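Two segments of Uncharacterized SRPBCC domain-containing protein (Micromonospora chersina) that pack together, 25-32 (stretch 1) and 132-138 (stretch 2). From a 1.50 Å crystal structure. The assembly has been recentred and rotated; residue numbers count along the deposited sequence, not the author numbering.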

# COMPACT_ATOMS: atom_id res chain seq x y z
N ASP A 25 4.00 -28.51 -7.32
CA ASP A 25 2.89 -28.30 -8.26
C ASP A 25 1.70 -27.65 -7.56
O ASP A 25 1.06 -26.76 -8.12
CB ASP A 25 2.50 -29.64 -8.88
CG ASP A 25 1.59 -29.48 -10.08
OD1 ASP A 25 0.41 -29.11 -9.89
OD2 ASP A 25 2.06 -29.70 -11.22
N GLU A 26 1.42 -28.06 -6.32
CA GLU A 26 0.32 -27.47 -5.58
C GLU A 26 0.60 -26.02 -5.23
O GLU A 26 -0.26 -25.15 -5.38
CB GLU A 26 0.05 -28.28 -4.31
CG GLU A 26 -1.11 -27.77 -3.48
CD GLU A 26 -1.37 -28.59 -2.23
OE1 GLU A 26 -2.18 -28.15 -1.38
OE2 GLU A 26 -0.77 -29.68 -2.10
N VAL A 27 1.83 -25.73 -4.78
CA VAL A 27 2.18 -24.35 -4.45
C VAL A 27 2.10 -23.48 -5.70
O VAL A 27 1.63 -22.34 -5.64
CB VAL A 27 3.58 -24.28 -3.81
CG1 VAL A 27 3.95 -22.84 -3.48
CG2 VAL A 27 3.66 -25.17 -2.58
N TRP A 28 2.59 -23.99 -6.83
CA TRP A 28 2.54 -23.21 -8.07
C TRP A 28 1.11 -22.82 -8.43
O TRP A 28 0.85 -21.68 -8.82
CB TRP A 28 3.18 -24.00 -9.21
CG TRP A 28 3.14 -23.23 -10.48
CD1 TRP A 28 2.36 -23.47 -11.57
CD2 TRP A 28 3.92 -22.07 -10.80
NE1 TRP A 28 2.60 -22.54 -12.55
CE2 TRP A 28 3.56 -21.66 -12.10
CE3 TRP A 28 4.90 -21.34 -10.11
CZ2 TRP A 28 4.14 -20.57 -12.73
CZ3 TRP A 28 5.47 -20.25 -10.74
CH2 TRP A 28 5.09 -19.87 -12.04
N GLU A 29 0.18 -23.77 -8.36
CA GLU A 29 -1.22 -23.44 -8.62
C GLU A 29 -1.72 -22.39 -7.64
O GLU A 29 -2.41 -21.45 -8.03
CB GLU A 29 -2.09 -24.70 -8.54
CG GLU A 29 -1.88 -25.66 -9.68
CD GLU A 29 -2.08 -25.01 -11.04
OE1 GLU A 29 -3.13 -24.37 -11.25
OE2 GLU A 29 -1.18 -25.14 -11.90
N ALA A 30 -1.34 -22.51 -6.36
CA ALA A 30 -1.85 -21.60 -5.35
C ALA A 30 -1.35 -20.18 -5.55
O ALA A 30 -2.01 -19.23 -5.12
CB ALA A 30 -1.48 -22.10 -3.95
N VAL A 31 -0.19 -19.99 -6.19
CA VAL A 31 0.34 -18.65 -6.41
C VAL A 31 0.09 -18.13 -7.82
O VAL A 31 0.51 -17.00 -8.12
CB VAL A 31 1.84 -18.55 -6.06
CG1 VAL A 31 2.09 -19.05 -4.66
CG2 VAL A 31 2.70 -19.31 -7.08
N THR A 32 -0.60 -18.89 -8.70
CA THR A 32 -0.89 -18.44 -10.06
C THR A 32 -2.37 -18.46 -10.44
O THR A 32 -2.82 -17.56 -11.15
CB THR A 32 -0.12 -19.27 -11.10
OG1 THR A 32 -0.41 -20.67 -10.94
CG2 THR A 32 1.38 -19.00 -10.98
N ARG A 132 -0.06 -16.18 5.12
CA ARG A 132 -1.40 -16.47 4.64
C ARG A 132 -1.38 -17.57 3.59
O ARG A 132 -2.25 -18.45 3.58
CB ARG A 132 -2.06 -15.20 4.10
CG ARG A 132 -2.32 -14.16 5.19
CD ARG A 132 -2.93 -12.85 4.70
NE ARG A 132 -2.80 -11.87 5.77
CZ ARG A 132 -3.63 -11.75 6.80
NH1 ARG A 132 -4.71 -12.53 6.90
NH2 ARG A 132 -3.38 -10.85 7.73
N LEU A 133 -0.36 -17.58 2.72
CA LEU A 133 -0.21 -18.69 1.79
C LEU A 133 -0.13 -20.01 2.53
O LEU A 133 -0.80 -20.98 2.17
CB LEU A 133 1.03 -18.50 0.91
CG LEU A 133 1.34 -19.67 -0.02
CD1 LEU A 133 0.21 -19.91 -1.02
CD2 LEU A 133 2.64 -19.38 -0.75
N ALA A 134 0.69 -20.07 3.58
CA ALA A 134 0.88 -21.32 4.31
C ALA A 134 -0.42 -21.76 4.98
O ALA A 134 -0.74 -22.96 4.99
CB ALA A 134 1.99 -21.16 5.35
N ARG A 135 -1.18 -20.82 5.53
CA ARG A 135 -2.46 -21.15 6.16
C ARG A 135 -3.43 -21.74 5.14
O ARG A 135 -4.11 -22.73 5.41
CB ARG A 135 -3.06 -19.89 6.78
CG ARG A 135 -2.47 -19.49 8.11
CD ARG A 135 -3.16 -18.23 8.63
NE ARG A 135 -4.60 -18.42 8.80
CZ ARG A 135 -5.24 -18.52 9.97
NH1 ARG A 135 -4.57 -18.43 11.12
NH2 ARG A 135 -6.55 -18.69 9.99
N TYR A 136 -3.52 -21.11 3.97
CA TYR A 136 -4.43 -21.58 2.92
C TYR A 136 -4.04 -22.97 2.43
O TYR A 136 -4.92 -23.82 2.21
CB TYR A 136 -4.43 -20.57 1.77
CG TYR A 136 -5.08 -21.10 0.52
CD1 TYR A 136 -6.43 -21.37 0.47
CD2 TYR A 136 -4.32 -21.31 -0.63
CE1 TYR A 136 -7.02 -21.87 -0.69
CE2 TYR A 136 -4.89 -21.81 -1.78
CZ TYR A 136 -6.24 -22.07 -1.82
OH TYR A 136 -6.79 -22.57 -2.98
N LEU A 137 -2.74 -23.23 2.24
CA LEU A 137 -2.31 -24.56 1.84
C LEU A 137 -2.60 -25.60 2.91
O LEU A 137 -2.92 -26.76 2.58
CB LEU A 137 -0.81 -24.55 1.51
CG LEU A 137 -0.43 -23.78 0.25
CD1 LEU A 137 1.06 -23.59 0.17
CD2 LEU A 137 -0.94 -24.53 -0.98
N GLU A 138 -2.52 -25.22 4.18
CA GLU A 138 -2.74 -26.17 5.27
C GLU A 138 -4.21 -26.55 5.39
O GLU A 138 -4.55 -27.74 5.50
CB GLU A 138 -2.24 -25.56 6.58
CG GLU A 138 -2.38 -26.46 7.79
CD GLU A 138 -2.03 -25.75 9.08
OE1 GLU A 138 -1.63 -24.57 9.02
OE2 GLU A 138 -2.14 -26.38 10.16

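Two helices need no polar bond between them to stay together if the surface of one is shaped to receive the surface of the other. The pair formed by residues 25-32 and 132-138 is a compact example. No hydrogen bond crosses between the stretches; what joins them is a small apolar contact that buries 270 Å², summed over both sides. The helix axes approach to 11.2 Å, with an angle of 119° between their N-to-C directions, so the space between the backbones must be filled by side chains.

The fit depends on a small residue meeting large ones. Ala30 directs its CA-to-CB bond toward the other helix, and its methyl group is met by three side chains at once: Ala30 CB lies 3.9 Å from Leu137 CD2, 4.0 Å from Leu133 CD1 and 4.1 Å from Tyr136 CE2. The CA-to-CB bonds of these three residues likewise point toward the first helix, and together they make a shallow pocket around the methyl. Because alanine ends at CB, the longer leucines can reach across the gap and close on it. Tyr136 contributes the edge of its ring, with Ala30 CB near the ring plane, while its hydroxyl is hydrogen-bonded elsewhere in the structure. An aromatic edge thus serves as one wall of an apolar pocket without leaving the polar end of the residue unsatisfied.

The leucines are the bumps of the second helix. Leu137, with 74 Å² covered, gives the largest share of the contact. Its two methyls meet different residues of the first helix: CD1 reaches Val27 CG2 at 4.1 Å, whereas CD2 rests against Ala30. The CA atoms of Val27 and Leu137 are 7.7 Å apart, the nearest such pair in the two stretches. One turn earlier, Leu133 touches both Ala30 and Val31: Leu133 CD1 rests against Ala30, and Val31 CG1 lies 4.0 Å from Leu133 CD2 and 4.2 Å from Leu133 CD1. Val27 and Val31 both set their CA-to-CB bonds sideways, yet each offers one gamma methyl of its branched side chain to a leucine. Their compact, branched shapes suit places beside the alanine, where a methyl can meet a neighbour without the side chain aiming straight at it.

Glu26 borders this apolar patch. Its CA-to-CB bond is sideways, but the extended chain, with chi1 and chi2 both t, brings its end nearer, and Glu26 OE1 comes 3.8 Å from Leu137 CD2. This is packing alone, and the residue remains partly exposed, as suits a charged group. The general lesson is economical: one methyl in a pocket, two branched leucines, and two valines beside it make a close fit.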